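Local coordinates for DUF6844 domain-containing protein (Francisella tularensis subsp. tularensis, PDB 4QVR) that is of unknown function but is predicted to be made with a signal sequence, consistent with a role outside the cytoplasm, at residues S81-T86 and D311-Y316; T124-Q129 and D262-I267; L367-M372 and S410-T415. One frame throughout, in Å; residues are numbered along the deposited sequence.

Contact 1 (S81-T86 and D311-Y316); sequences SKPVAT and DMMGDY
Two acidic side chains take hold of Ser81 and Lys82 from different ends of the 311-316 segment, and the backbone between them completes the grip. The hydroxyl of Ser81, set beside its own backbone N and opposite the carbonyl carbon (chi1 -60°), meets the carboxylate of Asp315: Ser81 OG donates to Asp315 OD1 in a very short bond of 2.5 Å. Lys255 donates to the same hydroxyl, while the other oxygen of Asp315 forms a salt bridge with Lys307, so both ends of this buried polar pair have a second partner. Lys82 reaches Asp311 differently. Its chain leaves the contact at CB, runs alongside the aspartate in the same direction, and bends only at the last torsion (chi4 -65°), which carries Lys82 NZ to 2.6 Å from Asp311 OD1. The ammonium arrives on the syn side, 23° out of the carboxylate plane. That salt bridge probably offsets the carboxylate of Asp80, which lies close to the same oxygen. Elsewhere the contact turns apolar: the Pro83 ring lies obliquely against Met313, with CG of the proline 3.8 Å from CB of the selenomethionine. Backbone bonds hold Ser81 by both its N and its O, since Ser81 N donates to Asp311 O at 2.7 Å and Ser81 O receives Gly314 N at 2.8 Å. The arrangement thus illustrates an extended loop docked on a type I beta turn, Met312 to Asp315, beside the short helix 309-312.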
# COMPACT_ATOMS: atom_id res chain seq x y z
N SER A 81 10.24 -1.54 15.00
CA SER A 81 9.48 -0.42 14.44
C SER A 81 8.97 0.52 15.55
O SER A 81 7.75 0.71 15.75
CB SER A 81 8.31 -0.92 13.58
OG SER A 81 8.77 -1.72 12.49
N LYS A 82 9.93 1.12 16.25
CA LYS A 82 9.63 2.07 17.33
C LYS A 82 9.15 3.42 16.74
O LYS A 82 9.51 3.76 15.62
CB LYS A 82 10.89 2.31 18.18
CG LYS A 82 11.42 1.08 18.92
CD LYS A 82 12.76 1.39 19.59
CE LYS A 82 13.35 0.17 20.29
NZ LYS A 82 12.51 -0.29 21.43
N PRO A 83 8.34 4.18 17.48
CA PRO A 83 7.98 5.48 16.97
C PRO A 83 9.24 6.30 16.73
O PRO A 83 10.12 6.33 17.58
CB PRO A 83 7.17 6.10 18.12
CG PRO A 83 6.59 4.92 18.82
CD PRO A 83 7.66 3.88 18.76
N VAL A 84 9.33 6.95 15.58
CA VAL A 84 10.52 7.73 15.29
C VAL A 84 10.71 8.77 16.38
O VAL A 84 9.84 9.60 16.59
CB VAL A 84 10.42 8.45 13.94
CG1 VAL A 84 11.65 9.32 13.71
CG2 VAL A 84 10.21 7.45 12.79
N ALA A 85 11.85 8.70 17.06
CA ALA A 85 12.19 9.66 18.12
C ALA A 85 12.58 11.00 17.51
O ALA A 85 13.17 11.06 16.41
CB ALA A 85 13.32 9.13 18.99
N THR A 86 12.26 12.08 18.23
CA THR A 86 12.55 13.42 17.76
C THR A 86 12.67 14.39 18.92
O THR A 86 11.68 14.72 19.57
CB THR A 86 11.46 13.92 16.79
OG1 THR A 86 11.48 13.11 15.61
CG2 THR A 86 11.70 15.35 16.41
N ASP A 311 8.14 -1.70 20.03
CA ASP A 311 8.76 -2.11 18.78
C ASP A 311 7.75 -2.33 17.67
O ASP A 311 8.13 -2.37 16.51
CB ASP A 311 9.59 -3.39 18.97
CG ASP A 311 10.78 -3.21 19.93
OD1 ASP A 311 11.38 -2.12 19.92
OD2 ASP A 311 11.12 -4.18 20.67
N MSE A 312 6.46 -2.46 18.01
CA MSE A 312 5.44 -2.72 17.00
C MSE A 312 4.62 -1.53 16.62
O MSE A 312 3.80 -1.62 15.71
CB MSE A 312 4.40 -3.66 17.58
CG MSE A 312 4.96 -4.89 18.27
SE MSE A 312 5.35 -6.30 16.99
CE MSE A 312 3.79 -6.27 15.80
N MSE A 313 4.82 -0.42 17.32
CA MSE A 313 3.99 0.75 17.11
C MSE A 313 4.00 1.33 15.72
O MSE A 313 3.00 1.95 15.29
CB MSE A 313 4.42 1.85 18.06
CG MSE A 313 3.94 1.59 19.47
SE MSE A 313 2.01 2.04 19.69
CE MSE A 313 2.31 3.98 19.89
N GLY A 314 5.10 1.11 14.99
CA GLY A 314 5.27 1.69 13.66
C GLY A 314 4.86 0.82 12.53
O GLY A 314 4.92 1.25 11.39
N ASP A 315 4.44 -0.40 12.85
CA ASP A 315 4.00 -1.38 11.90
C ASP A 315 2.53 -1.24 11.48
O ASP A 315 1.59 -1.48 12.26
CB ASP A 315 4.20 -2.77 12.47
CG ASP A 315 5.68 -3.14 12.66
OD1 ASP A 315 6.54 -2.65 11.87
OD2 ASP A 315 5.97 -3.96 13.58
N TYR A 316 2.35 -0.88 10.21
CA TYR A 316 1.06 -0.72 9.58
C TYR A 316 1.02 -1.52 8.25
O TYR A 316 2.08 -1.81 7.64
CB TYR A 316 0.83 0.76 9.32
CG TYR A 316 0.47 1.52 10.56
CD1 TYR A 316 1.44 1.96 11.43
CD2 TYR A 316 -0.86 1.78 10.88
CE1 TYR A 316 1.10 2.64 12.59
CE2 TYR A 316 -1.20 2.46 12.04
CZ TYR A 316 -0.20 2.88 12.89
OH TYR A 316 -0.52 3.54 14.05

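Contact 2 (T124-Q129 and D262-I267); sequences TASVNQ and DGNAAI
Ala125 and Ala265 form the hydrogen-bonded pair at the heart of this antiparallel beta ladder, which joins an outer strand, 117-126, to the middle strand, 264-273, of a three-stranded sheet. The tight part of the contact begins with the two backbone bonds of this pair: Ala265 N reaches Ala125 O at 2.9 Å and nearly straight, with an N-H...O angle of 170°, while Ala125 N reaches Ala265 O at 3.0 Å along a more bent path (154°). The two alanine methyls share one face of the sheet, where Leu140 of helix 134-159 lies against Ala125. On the other face Thr124 CG2 rests 3.5 Å from Ala266 CB, though only in one of two modelled conformers, which leaves that contact less certain; helix 94-108 covers the same alanine through Ala94 and Leu98. Toward the 262-263 loop, on the solvent side, the backbone pairing persists but the side-chain packing thins. Ser126 and Asn264 are still a non-hydrogen-bonded pair, with CA atoms 4.4 Å apart, yet their side chains diverge, and the exposed Ser126 contributes little surface. One further bond continues the pairing past the end of the strand, from Val127 N to Gly263 O at 3.0 Å. The isopropyl group of Val127 straddles this boundary: its CG1 lies 4.1 Å from Ala265 CB on the buried side, whereas its CG2 closes to 3.2 Å from Gly263 O, the carbonyl oxygen that also receives the valine's own N-H.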
# COMPACT_ATOMS: atom_id res chain seq x y z
N THR A 124 -0.74 11.93 6.42
CA THR A 124 -0.93 12.57 7.74
C THR A 124 -2.41 12.80 8.06
O THR A 124 -3.22 13.02 7.18
CB THR A 124 -0.23 13.94 7.84
OG1 THR A 124 -0.86 14.88 6.95
CG2 THR A 124 1.24 13.81 7.50
N ALA A 125 -2.74 12.79 9.34
CA ALA A 125 -4.11 12.97 9.80
C ALA A 125 -4.03 13.70 11.09
O ALA A 125 -3.03 13.58 11.78
CB ALA A 125 -4.79 11.64 10.02
N SER A 126 -5.07 14.47 11.43
CA SER A 126 -5.06 15.23 12.69
C SER A 126 -5.44 14.29 13.78
O SER A 126 -6.07 13.26 13.51
CB SER A 126 -6.08 16.37 12.66
OG SER A 126 -5.93 17.12 11.48
N VAL A 127 -5.02 14.60 15.00
CA VAL A 127 -5.43 13.83 16.18
C VAL A 127 -6.25 14.80 17.02
O VAL A 127 -6.20 16.01 16.77
CB VAL A 127 -4.25 13.30 17.02
CG1 VAL A 127 -3.41 12.34 16.22
CG2 VAL A 127 -3.41 14.44 17.58
N ASN A 128 -7.02 14.31 18.00
CA ASN A 128 -7.79 15.24 18.85
C ASN A 128 -6.91 15.80 19.98
O ASN A 128 -5.76 15.38 20.14
CB ASN A 128 -9.08 14.61 19.39
CG ASN A 128 -8.83 13.44 20.30
OD1 ASN A 128 -7.75 13.27 20.84
ND2 ASN A 128 -9.85 12.62 20.50
N GLN A 129 -7.48 16.73 20.73
CA GLN A 129 -6.83 17.41 21.86
C GLN A 129 -6.11 16.49 22.84
O GLN A 129 -4.96 16.74 23.22
CB GLN A 129 -7.89 18.18 22.67
CG GLN A 129 -8.72 19.18 21.88
CD GLN A 129 -7.90 20.29 21.25
OE1 GLN A 129 -6.67 20.36 21.42
NE2 GLN A 129 -8.57 21.19 20.52
N ASP A 262 3.11 18.29 15.84
CA ASP A 262 2.20 19.38 15.61
C ASP A 262 0.74 18.97 15.53
O ASP A 262 0.03 19.34 14.60
CB ASP A 262 2.62 20.09 14.31
CG ASP A 262 4.04 20.65 14.40
OD1 ASP A 262 4.30 21.46 15.34
OD2 ASP A 262 4.88 20.28 13.54
N GLY A 263 0.29 18.20 16.50
CA GLY A 263 -1.10 17.76 16.52
C GLY A 263 -1.49 16.74 15.44
O GLY A 263 -2.67 16.49 15.26
N ASN A 264 -0.51 16.17 14.73
CA ASN A 264 -0.79 15.15 13.71
C ASN A 264 -0.09 13.86 13.92
O ASN A 264 0.90 13.78 14.66
CB ASN A 264 -0.33 15.63 12.33
CG ASN A 264 -1.13 16.80 11.83
OD1 ASN A 264 -2.37 16.77 11.82
ND2 ASN A 264 -0.44 17.83 11.38
N ALA A 265 -0.58 12.85 13.22
CA ALA A 265 0.06 11.57 13.17
C ALA A 265 0.46 11.46 11.71
O ALA A 265 -0.36 11.70 10.84
CB ALA A 265 -0.88 10.44 13.56
N ALA A 266 1.70 11.12 11.44
CA ALA A 266 2.20 11.00 10.09
C ALA A 266 2.81 9.60 9.92
O ALA A 266 3.55 9.10 10.82
CB ALA A 266 3.25 12.07 9.84
N ILE A 267 2.48 8.97 8.82
CA ILE A 267 3.00 7.64 8.52
C ILE A 267 3.78 7.65 7.20
O ILE A 267 3.33 8.24 6.22
CB ILE A 267 1.83 6.62 8.31
CG1 ILE A 267 1.01 6.37 9.58
CG2 ILE A 267 2.33 5.30 7.79
CD1 ILE A 267 1.68 5.53 10.63

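Contact 3 (L367-M372 and S410-T415); sequences LIAGQM and STYYKT
The C-terminal end of helix 349-370 meets the last turns of helix 402-415, and the backbones come nearest at Ala369 and Tyr413, whose CA atoms are 6.8 Å apart. This is helix-helix packing in which two consecutive tyrosines of one helix straddle a small residue of the other. Different first torsions separate the pair: Tyr412 sends its ring off anti to its N (chi1 170°), whereas the Tyr413 ring lies beside its N (chi1 -70°). Tyr412 presents an edge to the helix end, and its hydroxyl donates to the backbone there, with Tyr412 OH 2.9 Å from Ala369 O. The donor sits 21° out of the carbonyl plane. Lys416 donates to the same hydroxyl, and a weak hydrogen bond to Glu376 would compete for the proton given to Ala369. Tyr413 also turns an edge, but its contact is apolar: Ala369 CB lies near the ring plane, 3.8 Å from Tyr413 CD1, and the backbone of Gly370 continues along the same edge. The Tyr413 hydroxyl hydrogen-bonds to Gln150 of helix 134-159, beyond the pair. After an inverse gamma turn centred on Gln371, Met372 lies obliquely beside Tyr412. The selenomethionine crosses the ring obliquely in a Met-aromatic contact, with Met372 SE 5.1 Å from the ring centroid. Its chain folds at chi3, bringing the terminal methyl in, so that Met372 CE ends 4.2 Å from Tyr412 CE2.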
# COMPACT_ATOMS: atom_id res chain seq x y z
N LEU A 367 -5.83 -5.14 0.39
CA LEU A 367 -4.83 -5.90 -0.35
C LEU A 367 -5.49 -6.70 -1.46
O LEU A 367 -5.08 -6.69 -2.60
CB LEU A 367 -4.15 -6.88 0.60
CG LEU A 367 -3.18 -7.87 -0.05
CD1 LEU A 367 -2.05 -7.08 -0.70
CD2 LEU A 367 -2.67 -8.85 1.00
N ILE A 368 -6.53 -7.41 -1.08
CA ILE A 368 -7.24 -8.27 -2.01
C ILE A 368 -7.91 -7.46 -3.12
O ILE A 368 -7.83 -7.83 -4.29
CB ILE A 368 -8.21 -9.15 -1.22
CG1 ILE A 368 -7.39 -10.10 -0.35
CG2 ILE A 368 -9.11 -9.95 -2.16
CD1 ILE A 368 -8.18 -10.82 0.71
N ALA A 369 -8.50 -6.32 -2.76
CA ALA A 369 -9.11 -5.44 -3.75
C ALA A 369 -8.09 -4.96 -4.76
O ALA A 369 -8.40 -4.82 -5.95
CB ALA A 369 -9.74 -4.23 -3.07
N GLY A 370 -6.86 -4.72 -4.29
CA GLY A 370 -5.78 -4.22 -5.17
C GLY A 370 -5.32 -5.21 -6.24
O GLY A 370 -4.68 -4.84 -7.20
N GLN A 371 -5.65 -6.48 -6.03
CA GLN A 371 -5.31 -7.55 -6.95
C GLN A 371 -6.50 -7.75 -7.84
O GLN A 371 -7.14 -8.79 -7.81
CB GLN A 371 -4.99 -8.81 -6.13
CG GLN A 371 -3.89 -8.53 -5.10
CD GLN A 371 -3.53 -9.74 -4.26
OE1 GLN A 371 -4.20 -10.76 -4.30
NE2 GLN A 371 -2.46 -9.62 -3.49
N MSE A 372 -6.81 -6.72 -8.61
CA MSE A 372 -7.99 -6.71 -9.48
C MSE A 372 -7.84 -7.43 -10.79
O MSE A 372 -6.73 -7.62 -11.29
CB MSE A 372 -8.30 -5.26 -9.83
CG MSE A 372 -7.23 -4.66 -10.74
SE MSE A 372 -7.52 -2.71 -10.74
CE MSE A 372 -6.59 -2.26 -9.06
N SER A 410 -8.70 5.59 -4.69
CA SER A 410 -9.38 5.74 -3.41
C SER A 410 -10.88 5.46 -3.56
O SER A 410 -11.52 4.86 -2.68
CB SER A 410 -9.18 7.16 -2.89
OG SER A 410 -9.94 7.35 -1.72
N THR A 411 -11.44 5.88 -4.68
CA THR A 411 -12.86 5.67 -4.94
C THR A 411 -13.11 4.17 -5.05
O THR A 411 -14.01 3.64 -4.40
CB THR A 411 -13.30 6.39 -6.24
OG1 THR A 411 -13.13 7.81 -6.07
CG2 THR A 411 -14.75 6.10 -6.58
N TYR A 412 -12.29 3.50 -5.86
CA TYR A 412 -12.40 2.06 -6.10
C TYR A 412 -12.31 1.25 -4.83
O TYR A 412 -13.03 0.27 -4.69
CB TYR A 412 -11.32 1.61 -7.08
CG TYR A 412 -11.17 0.11 -7.22
CD1 TYR A 412 -12.01 -0.63 -8.05
CD2 TYR A 412 -10.15 -0.57 -6.55
CE1 TYR A 412 -11.86 -2.01 -8.19
CE2 TYR A 412 -9.98 -1.94 -6.68
CZ TYR A 412 -10.83 -2.66 -7.50
OH TYR A 412 -10.67 -4.03 -7.62
N TYR A 413 -11.44 1.62 -3.90
CA TYR A 413 -11.35 0.85 -2.67
C TYR A 413 -12.60 1.04 -1.82
O TYR A 413 -13.13 0.07 -1.28
CB TYR A 413 -10.09 1.16 -1.86
CG TYR A 413 -8.79 0.68 -2.48
CD1 TYR A 413 -8.61 -0.65 -2.82
CD2 TYR A 413 -7.71 1.55 -2.64
CE1 TYR A 413 -7.41 -1.09 -3.38
CE2 TYR A 413 -6.50 1.12 -3.18
CZ TYR A 413 -6.36 -0.21 -3.55
OH TYR A 413 -5.17 -0.64 -4.10
N LYS A 414 -13.10 2.27 -1.72
CA LYS A 414 -14.30 2.53 -0.92
C LYS A 414 -15.52 1.82 -1.47
O LYS A 414 -16.32 1.33 -0.70
CB LYS A 414 -14.57 4.04 -0.77
CG LYS A 414 -13.53 4.77 0.08
CD LYS A 414 -13.78 6.27 0.20
CE LYS A 414 -15.04 6.58 1.00
NZ LYS A 414 -15.30 8.04 1.10
N THR A 415 -15.65 1.72 -2.79
CA THR A 415 -16.82 1.05 -3.40
C THR A 415 -16.72 -0.46 -3.60
O THR A 415 -17.74 -1.13 -3.60
CB THR A 415 -17.23 1.67 -4.77
OG1 THR A 415 -16.20 1.46 -5.74
CG2 THR A 415 -17.51 3.16 -4.63

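Followed from the N terminus, the chain leaves helix 67-78 and enters the 81-86 loop, where contact 1 opens; it does not close until 311-316, after more than two hundred residues. Contact 2 lies wholly within that span, opening at the end of strand 117-126 and closing at strand 264-273, so all strands of the three-stranded sheet lie within the larger loop. The two meet where Tyr316 CE1 packs 3.5 Å from Ile267 CD1, joining the segment after the turn to the sheet. Contact 3 follows in series, a short closure between helices 349-370 and 402-415. Its centre is about 27 Å from that of contact 1 and 25 Å from that of contact 2, and it touches neither.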